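Local coordinates for protein R.Ecl18kI (Enterobacter cloacae, PDB 2GB7) that recognises the double-stranded DNA sequence 5'-CCNGG-3' and cleaves it before the first cytosine, acting as a type II restriction endonuclease, at residues Glu123-Leu128 with Ile179-Thr184; Asn175-Ser180 with Glu203-Thr208; Ala207-Ser212 with Val229-Asn234. The protein carries 1 engineered substitution. One frame throughout, in Å; residues are numbered along the deposited sequence.

Three contacts lead from helix 102-134 across neighbouring parallel strands of the central sheet. Interaction 1 closes a long loop of 50 residues, laying helix segment 123-128 against strand 177-181 and the turn that follows it, where DNA phosphates bind. Interaction 2 opens on that same strand, sharing Ile179 and Ser180, and closes the beta-alpha-beta unit through helix 191-199 to strand 204-207. Interaction 3 opens on the last residues of interaction 2, Ala207 and Thr208, and runs past helix 215-223 to strand 226-230 and the start of helix 232-238. The loops follow one another, each beginning on the residues where the last closed, and Lys182 O meets Thr208 OG1 at 2.8 Å just past Ala181 and Ala207.

Interaction 1: residues Glu123-Leu128 with Ile179-Thr184; sequences EFESIL and ISAKTT. With nucleotides of chain B.
Phe124 sets its ring obliquely against Ala181 and overlaps Thr183, whose methyl CG2 lies 3.6 Å from Phe124 CD2 and also touches Phe124 CB and CG. This is the helix-on-sheet layer of a PD-(D/E)XK nuclease fold, with segment 123-128 of helix 102-134 running at 146° to strand residues 179-181. Ala181 CB sits 3.9 Å from Phe124 CD2, and Lys182 O is near Phe124 CE2. CG of Phe124 is anti to the backbone N (chi1 -174°), which carries it from the helix toward Ala181 and Thr183. Leu128, one turn later, brings its branch CD1 to 3.7 Å from Ala181 CB and also over one face of the Phe124 ring, toward its rim. A small alanine suits this place because its single methyl can meet both Phe124 and Leu128 at close range.

The other side of the turn meets the backbone phosphates of the DNA: Thr183 N donates to OP1 of DC4 of chain B at 2.8 Å, a nearly straight bond of 164°. Lys182 points its CB away from the helix, and its NZ forms a salt bridge with Glu191. Threonine serves doubly at position 183, its methyl facing Phe124 and its hydroxyl the DNA. Thr183 OG1 and Thr184 OG1 each donate to OP1 of DT5 of chain B, both at 2.8 Å.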
loop_
_atom_site.group_PDB
_atom_site.type_symbol
_atom_site.label_atom_id
_atom_site.label_comp_id
_atom_site.label_asym_id
_atom_site.label_seq_id
_atom_site.Cartn_x
_atom_site.Cartn_y
_atom_site.Cartn_z
ATOM N N GLU F 123 12.497 -5.651 7.912
ATOM C CA GLU F 123 13.088 -5.674 9.249
ATOM C C GLU F 123 12.130 -6.334 10.234
ATOM O O GLU F 123 12.565 -7.157 11.024
ATOM C CB GLU F 123 13.457 -4.262 9.697
ATOM C CG GLU F 123 14.659 -3.754 8.923
ATOM C CD GLU F 123 15.124 -2.382 9.383
ATOM O OE1 GLU F 123 14.852 -1.996 10.538
ATOM O OE2 GLU F 123 15.748 -1.692 8.549
ATOM N N PHE F 124 10.831 -6.009 10.188
ATOM C CA PHE F 124 9.851 -6.638 11.123
ATOM C C PHE F 124 9.852 -8.133 10.893
ATOM O O PHE F 124 9.915 -8.925 11.823
ATOM C CB PHE F 124 8.470 -6.030 10.870
ATOM C CG PHE F 124 7.396 -6.465 11.825
ATOM C CD1 PHE F 124 7.644 -6.663 13.186
ATOM C CD2 PHE F 124 6.102 -6.636 11.332
ATOM C CE1 PHE F 124 6.603 -7.058 14.027
ATOM C CE2 PHE F 124 5.071 -6.958 12.152
ATOM C CZ PHE F 124 5.321 -7.205 13.517
ATOM N N GLU F 125 9.782 -8.525 9.624
ATOM C CA GLU F 125 9.875 -9.933 9.275
ATOM C C GLU F 125 11.153 -10.614 9.802
ATOM O O GLU F 125 11.074 -11.743 10.377
ATOM C CB GLU F 125 9.769 -10.057 7.750
ATOM C CG GLU F 125 8.416 -9.613 7.169
ATOM C CD GLU F 125 8.508 -9.076 5.729
ATOM O OE1 GLU F 125 9.440 -9.450 4.978
ATOM O OE2 GLU F 125 7.637 -8.256 5.358
ATOM N N SER F 126 12.297 -9.925 9.673
ATOM C CA SER F 126 13.587 -10.448 10.126
ATOM C C SER F 126 13.597 -10.575 11.641
ATOM O O SER F 126 14.127 -11.531 12.202
ATOM C CB SER F 126 14.707 -9.529 9.674
ATOM O OG SER F 126 14.787 -9.532 8.265
ATOM N N ILE F 127 13.034 -9.571 12.305
ATOM C CA ILE F 127 12.934 -9.616 13.771
ATOM C C ILE F 127 12.111 -10.844 14.212
ATOM O O ILE F 127 12.468 -11.571 15.165
ATOM C CB ILE F 127 12.298 -8.322 14.300
ATOM C CG1 ILE F 127 13.297 -7.152 14.126
ATOM C CG2 ILE F 127 11.878 -8.523 15.789
ATOM C CD1 ILE F 127 12.646 -5.799 14.355
ATOM N N LEU F 128 11.006 -11.120 13.521
ATOM C CA LEU F 128 10.164 -12.293 13.877
ATOM C C LEU F 128 10.834 -13.631 13.531
ATOM O O LEU F 128 10.675 -14.624 14.233
ATOM C CB LEU F 128 8.799 -12.181 13.171
ATOM C CG LEU F 128 7.945 -10.980 13.623
ATOM C CD1 LEU F 128 6.669 -10.886 12.711
ATOM C CD2 LEU F 128 7.568 -11.178 15.126
ATOM N N ILE F 179 2.788 -17.860 9.590
ATOM C CA ILE F 179 2.832 -16.490 10.102
ATOM C C ILE F 179 3.086 -15.487 8.989
ATOM O O ILE F 179 4.051 -15.639 8.225
ATOM C CB ILE F 179 3.927 -16.333 11.178
ATOM C CG1 ILE F 179 3.730 -17.364 12.298
ATOM C CG2 ILE F 179 3.951 -14.880 11.716
ATOM C CD1 ILE F 179 4.970 -17.536 13.205
ATOM N N SER F 180 2.214 -14.486 8.918
ATOM C CA SER F 180 2.388 -13.295 8.041
ATOM C C SER F 180 2.625 -12.079 8.938
ATOM O O SER F 180 2.340 -12.137 10.148
ATOM C CB SER F 180 1.113 -13.050 7.217
ATOM O OG SER F 180 1.278 -11.888 6.383
ATOM N N ALA F 181 3.213 -11.022 8.375
ATOM C CA ALA F 181 3.489 -9.857 9.207
ATOM C C ALA F 181 3.243 -8.591 8.381
ATOM O O ALA F 181 3.602 -8.563 7.223
ATOM C CB ALA F 181 4.905 -9.900 9.639
ATOM N N LYS F 182 2.616 -7.596 9.005
ATOM C CA LYS F 182 2.385 -6.287 8.428
ATOM C C LYS F 182 2.570 -5.307 9.556
ATOM O O LYS F 182 1.867 -5.408 10.546
ATOM C CB LYS F 182 0.943 -6.186 7.890
ATOM C CG LYS F 182 0.737 -7.035 6.638
ATOM C CD LYS F 182 -0.650 -6.815 6.059
ATOM C CE LYS F 182 -0.856 -7.728 4.825
ATOM N NZ LYS F 182 0.206 -7.546 3.780
ATOM N N THR F 183 3.501 -4.362 9.420
ATOM C CA THR F 183 3.768 -3.437 10.515
ATOM C C THR F 183 2.523 -2.625 10.862
ATOM O O THR F 183 2.213 -2.436 12.041
ATOM C CB THR F 183 4.940 -2.503 10.173
ATOM O OG1 THR F 183 4.683 -1.860 8.917
ATOM C CG2 THR F 183 6.245 -3.290 10.124
ATOM N N THR F 184 1.841 -2.122 9.821
ATOM C CA THR F 184 0.523 -1.476 9.948
ATOM C C THR F 184 -0.389 -2.178 8.968
ATOM O O THR F 184 0.100 -2.803 8.012
ATOM C CB THR F 184 0.550 0.025 9.600
ATOM O OG1 THR F 184 1.217 0.226 8.348
ATOM C CG2 THR F 184 1.270 0.830 10.701
ATOM P P DC B 4 4.600 -4.386 5.687
ATOM O OP1 DC B 4 4.968 -4.659 7.097
ATOM O OP2 DC B 4 3.348 -4.961 5.123
ATOM O "O5'" DC B 4 4.550 -2.811 5.459
ATOM C "C5'" DC B 4 5.674 -1.999 5.765
ATOM C "C4'" DC B 4 5.389 -0.563 5.392
ATOM O "O4'" DC B 4 5.246 -0.471 3.954
ATOM C "C3'" DC B 4 4.105 0.013 5.993
ATOM O "O3'" DC B 4 4.307 1.379 6.363
ATOM C "C2'" DC B 4 3.115 -0.065 4.844
ATOM C "C1'" DC B 4 4.005 0.136 3.627
ATOM N N1 DC B 4 3.492 -0.508 2.410
ATOM C C2 DC B 4 3.468 0.219 1.205
ATOM O O2 DC B 4 3.962 1.355 1.171
ATOM N N3 DC B 4 2.910 -0.343 0.110
ATOM C C4 DC B 4 2.399 -1.579 0.177
ATOM N N4 DC B 4 1.803 -2.068 -0.918
ATOM C C5 DC B 4 2.462 -2.358 1.370
ATOM C C6 DC B 4 3.013 -1.788 2.451
ATOM P P DT B 5 4.653 1.743 7.884
ATOM O OP1 DT B 5 3.931 0.789 8.759
ATOM O OP2 DT B 5 4.431 3.201 8.051
ATOM O "O5'" DT B 5 6.214 1.444 8.013
ATOM C "C5'" DT B 5 7.189 2.263 7.359
ATOM C "C4'" DT B 5 7.434 3.516 8.167
ATOM O "O4'" DT B 5 7.770 3.185 9.537
ATOM C "C3'" DT B 5 8.549 4.440 7.664
ATOM O "O3'" DT B 5 8.080 5.791 7.721
ATOM C "C2'" DT B 5 9.647 4.256 8.704
ATOM C "C1'" DT B 5 8.816 4.042 9.953
ATOM N N1 DT B 5 9.479 3.429 11.122
ATOM C C2 DT B 5 9.236 4.002 12.352
ATOM O O2 DT B 5 8.537 4.991 12.498
ATOM N N3 DT B 5 9.850 3.375 13.405
ATOM C C4 DT B 5 10.671 2.265 13.351
ATOM O O4 DT B 5 11.143 1.804 14.387
ATOM C C5 DT B 5 10.899 1.729 12.026
ATOM C C7 DT B 5 11.789 0.539 11.865
ATOM C C6 DT B 5 10.297 2.331 10.992
ATOM P P DC B 3 3.779 -8.664 1.787
ATOM O OP1 DC B 3 4.000 -9.561 2.951
ATOM O OP2 DC B 3 2.390 -8.323 1.363
ATOM O "O5'" DC B 3 4.602 -7.334 2.068
ATOM C "C5'" DC B 3 5.985 -7.438 2.384
ATOM C "C4'" DC B 3 6.542 -6.077 2.715
ATOM O "O4'" DC B 3 6.892 -5.403 1.480
ATOM C "C3'" DC B 3 5.493 -5.211 3.400
ATOM O "O3'" DC B 3 5.799 -4.851 4.733
ATOM C "C2'" DC B 3 5.347 -3.979 2.531
ATOM C "C1'" DC B 3 6.481 -4.042 1.525
ATOM N N1 DC B 3 5.949 -3.684 0.202
ATOM C C2 DC B 3 6.433 -2.545 -0.446
ATOM O O2 DC B 3 7.330 -1.883 0.094
ATOM N N3 DC B 3 5.905 -2.190 -1.641
ATOM C C4 DC B 3 4.931 -2.922 -2.184
ATOM N N4 DC B 3 4.431 -2.536 -3.364
ATOM C C5 DC B 3 4.425 -4.089 -1.547
ATOM C C6 DC B 3 4.964 -4.437 -0.373
#

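Interaction 2: residues Asn175-Ser180 with Glu203-Thr208; sequences NTMLIS and EMYLAT
The Tyr205 ring carries Met177 SD over one face, 4.5 Å from the ring centroid and offset toward the rim, while Leu178 O lies at its edge, in plane. This Met-aromatic contact sits on two parallel strands, 177-181 and 204-207, that belong to a beta-alpha-beta unit whose connection contains helix 191-199. The two side chains cross at about a right angle. Met177 CG, anti to its backbone N (chi1 175°), comes 3.8 Å from Tyr205 CD2; an unbranched, polarisable methionine suits a place over an aromatic face. Helix 248-259 packs against Met177 as well.

Backbone bonds set the register, pairing Ile179 with Tyr205 and Ser180 with Leu206. Tyr205 N donates to Leu178 O, Ser180 N to Tyr205 O at 2.8 Å, and Ala207 N to Ser180 O. Near Glu203 a water bridges the two segments instead, donating to Glu203 O and accepting from Leu178 N.

The sheet face bearing Ser180 and Leu206 is turned to helix 191-199, whose Val192 and Val196 touch Met204. A small serine leaves room there for the methionine sulfur, and its buried hydroxyl is bonded to Leu158 O. Met204 SD rests 3.7 Å from Ser180 CB.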
loop_
_atom_site.group_PDB
_atom_site.type_symbol
_atom_site.label_atom_id
_atom_site.label_comp_id
_atom_site.label_asym_id
_atom_site.label_seq_id
_atom_site.Cartn_x
_atom_site.Cartn_y
_atom_site.Cartn_z
ATOM N N ASN F 175 -0.929 -29.731 12.012
ATOM C CA ASN F 175 0.098 -29.438 13.011
ATOM C C ASN F 175 1.165 -28.470 12.540
ATOM O O ASN F 175 2.253 -28.450 13.100
ATOM C CB ASN F 175 0.736 -30.718 13.576
ATOM C CG ASN F 175 -0.250 -31.537 14.404
ATOM O OD1 ASN F 175 -1.077 -30.974 15.116
ATOM N ND2 ASN F 175 -0.176 -32.867 14.311
ATOM N N THR F 176 0.830 -27.662 11.524
ATOM C CA THR F 176 1.726 -26.598 11.089
ATOM C C THR F 176 1.245 -25.224 11.579
ATOM O O THR F 176 0.102 -25.049 12.090
ATOM C CB THR F 176 1.915 -26.565 9.550
ATOM O OG1 THR F 176 0.663 -26.233 8.944
ATOM C CG2 THR F 176 2.414 -27.938 8.993
ATOM N N MET F 177 2.121 -24.241 11.427
ATOM C CA MET F 177 1.729 -22.864 11.764
ATOM C C MET F 177 2.291 -21.965 10.682
ATOM O O MET F 177 3.438 -22.151 10.261
ATOM C CB MET F 177 2.279 -22.428 13.132
ATOM C CG MET F 177 1.960 -20.973 13.394
ATOM S SD MET F 177 2.503 -20.447 15.032
ATOM C CE MET F 177 1.608 -21.608 15.950
ATOM N N LEU F 178 1.473 -21.020 10.203
ATOM C CA LEU F 178 1.903 -20.038 9.228
ATOM C C LEU F 178 1.769 -18.666 9.820
ATOM O O LEU F 178 0.761 -18.359 10.449
ATOM C CB LEU F 178 1.015 -20.072 7.973
ATOM C CG LEU F 178 0.955 -21.418 7.239
ATOM C CD1 LEU F 178 0.034 -21.281 6.053
ATOM C CD2 LEU F 178 2.331 -21.872 6.811
ATOM N N ILE F 179 2.788 -17.860 9.590
ATOM C CA ILE F 179 2.832 -16.490 10.102
ATOM C C ILE F 179 3.086 -15.487 8.989
ATOM O O ILE F 179 4.051 -15.639 8.225
ATOM C CB ILE F 179 3.927 -16.333 11.178
ATOM C CG1 ILE F 179 3.730 -17.364 12.298
ATOM C CG2 ILE F 179 3.951 -14.880 11.716
ATOM C CD1 ILE F 179 4.970 -17.536 13.205
ATOM N N SER F 180 2.214 -14.486 8.918
ATOM C CA SER F 180 2.388 -13.295 8.041
ATOM C C SER F 180 2.625 -12.079 8.938
ATOM O O SER F 180 2.340 -12.137 10.148
ATOM C CB SER F 180 1.113 -13.050 7.217
ATOM O OG SER F 180 1.278 -11.888 6.383
ATOM N N GLU F 203 -5.526 -21.721 8.952
ATOM C CA GLU F 203 -5.514 -20.534 9.780
ATOM C C GLU F 203 -4.181 -19.854 9.564
ATOM O O GLU F 203 -3.173 -20.503 9.274
ATOM C CB GLU F 203 -5.676 -20.887 11.252
ATOM C CG GLU F 203 -4.609 -21.827 11.767
ATOM C CD GLU F 203 -4.994 -22.462 13.092
ATOM O OE1 GLU F 203 -5.233 -21.678 14.061
ATOM O OE2 GLU F 203 -5.036 -23.730 13.164
ATOM N N MET F 204 -4.166 -18.539 9.679
ATOM C CA MET F 204 -2.911 -17.793 9.561
ATOM C C MET F 204 -2.826 -16.798 10.700
ATOM O O MET F 204 -3.808 -16.128 11.061
ATOM C CB MET F 204 -2.783 -17.065 8.203
ATOM C CG MET F 204 -1.309 -16.766 7.741
ATOM S SD MET F 204 -1.210 -15.795 6.259
ATOM C CE MET F 204 -2.470 -16.549 5.237
ATOM N N TYR F 205 -1.630 -16.677 11.228
ATOM C CA TYR F 205 -1.391 -15.663 12.261
ATOM C C TYR F 205 -0.856 -14.454 11.534
ATOM O O TYR F 205 0.060 -14.582 10.722
ATOM C CB TYR F 205 -0.345 -16.164 13.240
ATOM C CG TYR F 205 -0.905 -17.314 14.073
ATOM C CD1 TYR F 205 -1.348 -17.086 15.362
ATOM C CD2 TYR F 205 -1.035 -18.584 13.517
ATOM C CE1 TYR F 205 -1.883 -18.120 16.130
ATOM C CE2 TYR F 205 -1.604 -19.602 14.233
ATOM C CZ TYR F 205 -2.011 -19.365 15.552
ATOM O OH TYR F 205 -2.533 -20.397 16.302
ATOM N N LEU F 206 -1.413 -13.288 11.856
ATOM C CA LEU F 206 -1.043 -12.009 11.221
ATOM C C LEU F 206 -0.439 -11.122 12.276
ATOM O O LEU F 206 -1.155 -10.526 13.100
ATOM C CB LEU F 206 -2.268 -11.348 10.601
ATOM C CG LEU F 206 -2.042 -9.931 10.050
ATOM C CD1 LEU F 206 -0.950 -10.017 9.003
ATOM C CD2 LEU F 206 -3.348 -9.308 9.463
ATOM N N ALA F 207 0.884 -11.087 12.282
ATOM C CA ALA F 207 1.612 -10.291 13.276
ATOM C C ALA F 207 1.573 -8.828 12.886
ATOM O O ALA F 207 1.869 -8.505 11.737
ATOM C CB ALA F 207 3.045 -10.732 13.314
ATOM N N THR F 208 1.315 -7.931 13.845
ATOM C CA THR F 208 1.289 -6.482 13.506
ATOM C C THR F 208 1.672 -5.628 14.679
ATOM O O THR F 208 1.616 -6.084 15.808
ATOM C CB THR F 208 -0.130 -6.035 12.986
ATOM O OG1 THR F 208 -0.064 -4.705 12.442
ATOM C CG2 THR F 208 -1.158 -6.046 14.108
HETATM O O HOH W 1 -1.308 -21.821 10.716
#

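Interaction 3: residues Ala207-Ser212 with Val229-Asn234; sequences ATLDDS and VTTVEN
An N-capped helix start and two side-chain turns follow the parallel beta bridge of Ala207 with Val229, at the C-terminal edge of strands 204-207 and 226-230. Thr208 N donates to Val229 O at 2.9 Å. Beyond it side chains replace backbone pairing. Thr230 OG1, anti to its own backbone N (chi1 -165°), donates to Thr208 O at 2.8 Å from above the carbonyl plane. Asn234 adds two more bonds: its ND2 donates to Asp210 O, again from above the carbonyl plane, and to Thr230 OG1 at 3.0 Å in the plane of its amide. Asn234 OD1 meanwhile packs against Asp211 CB.

Thr231 is the N-cap, its OG1 accepting from Asn234 N, and its CG2 touches Leu209 CD2 at 4.0 Å. On the other segment, Thr208 OG1 accepts from Asp210 N in an ST turn and is also hydrogen-bonded to Lys182 O. Asp210 OD1 takes both the N and the OG of Ser212, the former as an Asx turn.

Hydroxyls and an amide suit these places because each can pair with more than one group. Thr230 OG1 both donates and accepts, so a single chain of bonds joins the strand end, the loop and the helix start.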
loop_
_atom_site.group_PDB
_atom_site.type_symbol
_atom_site.label_atom_id
_atom_site.label_comp_id
_atom_site.label_asym_id
_atom_site.label_seq_id
_atom_site.Cartn_x
_atom_site.Cartn_y
_atom_site.Cartn_z
ATOM N N ALA F 207 0.884 -11.087 12.282
ATOM C CA ALA F 207 1.612 -10.291 13.276
ATOM C C ALA F 207 1.573 -8.828 12.886
ATOM O O ALA F 207 1.869 -8.505 11.737
ATOM C CB ALA F 207 3.045 -10.732 13.314
ATOM N N THR F 208 1.315 -7.931 13.845
ATOM C CA THR F 208 1.289 -6.482 13.506
ATOM C C THR F 208 1.672 -5.628 14.679
ATOM O O THR F 208 1.616 -6.084 15.808
ATOM C CB THR F 208 -0.130 -6.035 12.986
ATOM O OG1 THR F 208 -0.064 -4.705 12.442
ATOM C CG2 THR F 208 -1.158 -6.046 14.108
ATOM N N LEU F 209 2.105 -4.393 14.400
ATOM C CA LEU F 209 2.339 -3.408 15.439
ATOM C C LEU F 209 1.238 -2.350 15.488
ATOM O O LEU F 209 1.275 -1.447 16.326
ATOM C CB LEU F 209 3.706 -2.742 15.208
ATOM C CG LEU F 209 4.849 -3.740 15.370
ATOM C CD1 LEU F 209 6.194 -3.130 15.122
ATOM C CD2 LEU F 209 4.826 -4.429 16.753
ATOM N N ASP F 210 0.270 -2.465 14.577
ATOM C CA ASP F 210 -0.809 -1.510 14.396
ATOM C C ASP F 210 -1.666 -1.421 15.647
ATOM O O ASP F 210 -2.048 -2.442 16.192
ATOM C CB ASP F 210 -1.694 -1.976 13.231
ATOM C CG ASP F 210 -2.540 -0.857 12.643
ATOM O OD1 ASP F 210 -3.157 -0.078 13.389
ATOM O OD2 ASP F 210 -2.565 -0.740 11.426
ATOM N N ASP F 211 -1.959 -0.200 16.082
ATOM C CA ASP F 211 -2.800 0.045 17.258
ATOM C C ASP F 211 -4.213 0.505 16.926
ATOM O O ASP F 211 -4.954 0.969 17.814
ATOM C CB ASP F 211 -2.129 1.099 18.177
ATOM C CG ASP F 211 -1.867 2.451 17.477
ATOM O OD1 ASP F 211 -2.364 2.705 16.367
ATOM O OD2 ASP F 211 -1.145 3.296 18.056
ATOM N N SER F 212 -4.588 0.429 15.653
ATOM C CA SER F 212 -5.716 1.238 15.224
ATOM C C SER F 212 -6.775 0.494 14.470
ATOM O O SER F 212 -7.775 1.090 14.072
ATOM C CB SER F 212 -5.248 2.453 14.390
ATOM O OG SER F 212 -4.783 2.001 13.123
ATOM N N VAL F 229 -2.124 -10.844 15.829
ATOM C CA VAL F 229 -1.159 -11.071 16.913
ATOM C C VAL F 229 -0.432 -9.745 17.074
ATOM O O VAL F 229 0.096 -9.201 16.106
ATOM C CB VAL F 229 -0.163 -12.174 16.554
ATOM C CG1 VAL F 229 0.884 -12.341 17.635
ATOM C CG2 VAL F 229 -0.886 -13.518 16.351
ATOM N N THR F 230 -0.401 -9.196 18.280
ATOM C CA THR F 230 0.347 -7.935 18.472
ATOM C C THR F 230 1.026 -7.967 19.832
ATOM O O THR F 230 1.032 -8.989 20.496
ATOM C CB THR F 230 -0.575 -6.689 18.298
ATOM O OG1 THR F 230 0.199 -5.499 18.135
ATOM C CG2 THR F 230 -1.577 -6.525 19.461
ATOM N N THR F 231 1.653 -6.870 20.208
ATOM C CA THR F 231 2.358 -6.848 21.467
ATOM C C THR F 231 1.394 -6.873 22.628
ATOM O O THR F 231 0.190 -6.625 22.484
ATOM C CB THR F 231 3.230 -5.594 21.606
ATOM O OG1 THR F 231 2.400 -4.426 21.487
ATOM C CG2 THR F 231 4.316 -5.588 20.550
ATOM N N VAL F 232 1.948 -7.192 23.813
ATOM C CA VAL F 232 1.136 -7.174 25.015
ATOM C C VAL F 232 0.617 -5.754 25.209
ATOM O O VAL F 232 -0.570 -5.554 25.469
ATOM C CB VAL F 232 1.918 -7.626 26.292
ATOM C CG1 VAL F 232 1.061 -7.411 27.560
ATOM C CG2 VAL F 232 2.327 -9.078 26.187
ATOM N N GLU F 233 1.498 -4.792 25.074
ATOM C CA GLU F 233 1.117 -3.413 25.314
ATOM C C GLU F 233 -0.061 -3.003 24.451
ATOM O O GLU F 233 -1.022 -2.438 24.939
ATOM C CB GLU F 233 2.295 -2.479 25.077
ATOM C CG GLU F 233 2.002 -1.043 25.492
ATOM N N ASN F 234 0.012 -3.314 23.167
ATOM C CA ASN F 234 -1.057 -2.957 22.268
ATOM C C ASN F 234 -2.348 -3.682 22.591
ATOM O O ASN F 234 -3.417 -3.079 22.555
ATOM C CB ASN F 234 -0.639 -3.264 20.840
ATOM C CG ASN F 234 -1.490 -2.548 19.817
ATOM O OD1 ASN F 234 -2.038 -1.464 20.075
ATOM N ND2 ASN F 234 -1.616 -3.155 18.631
#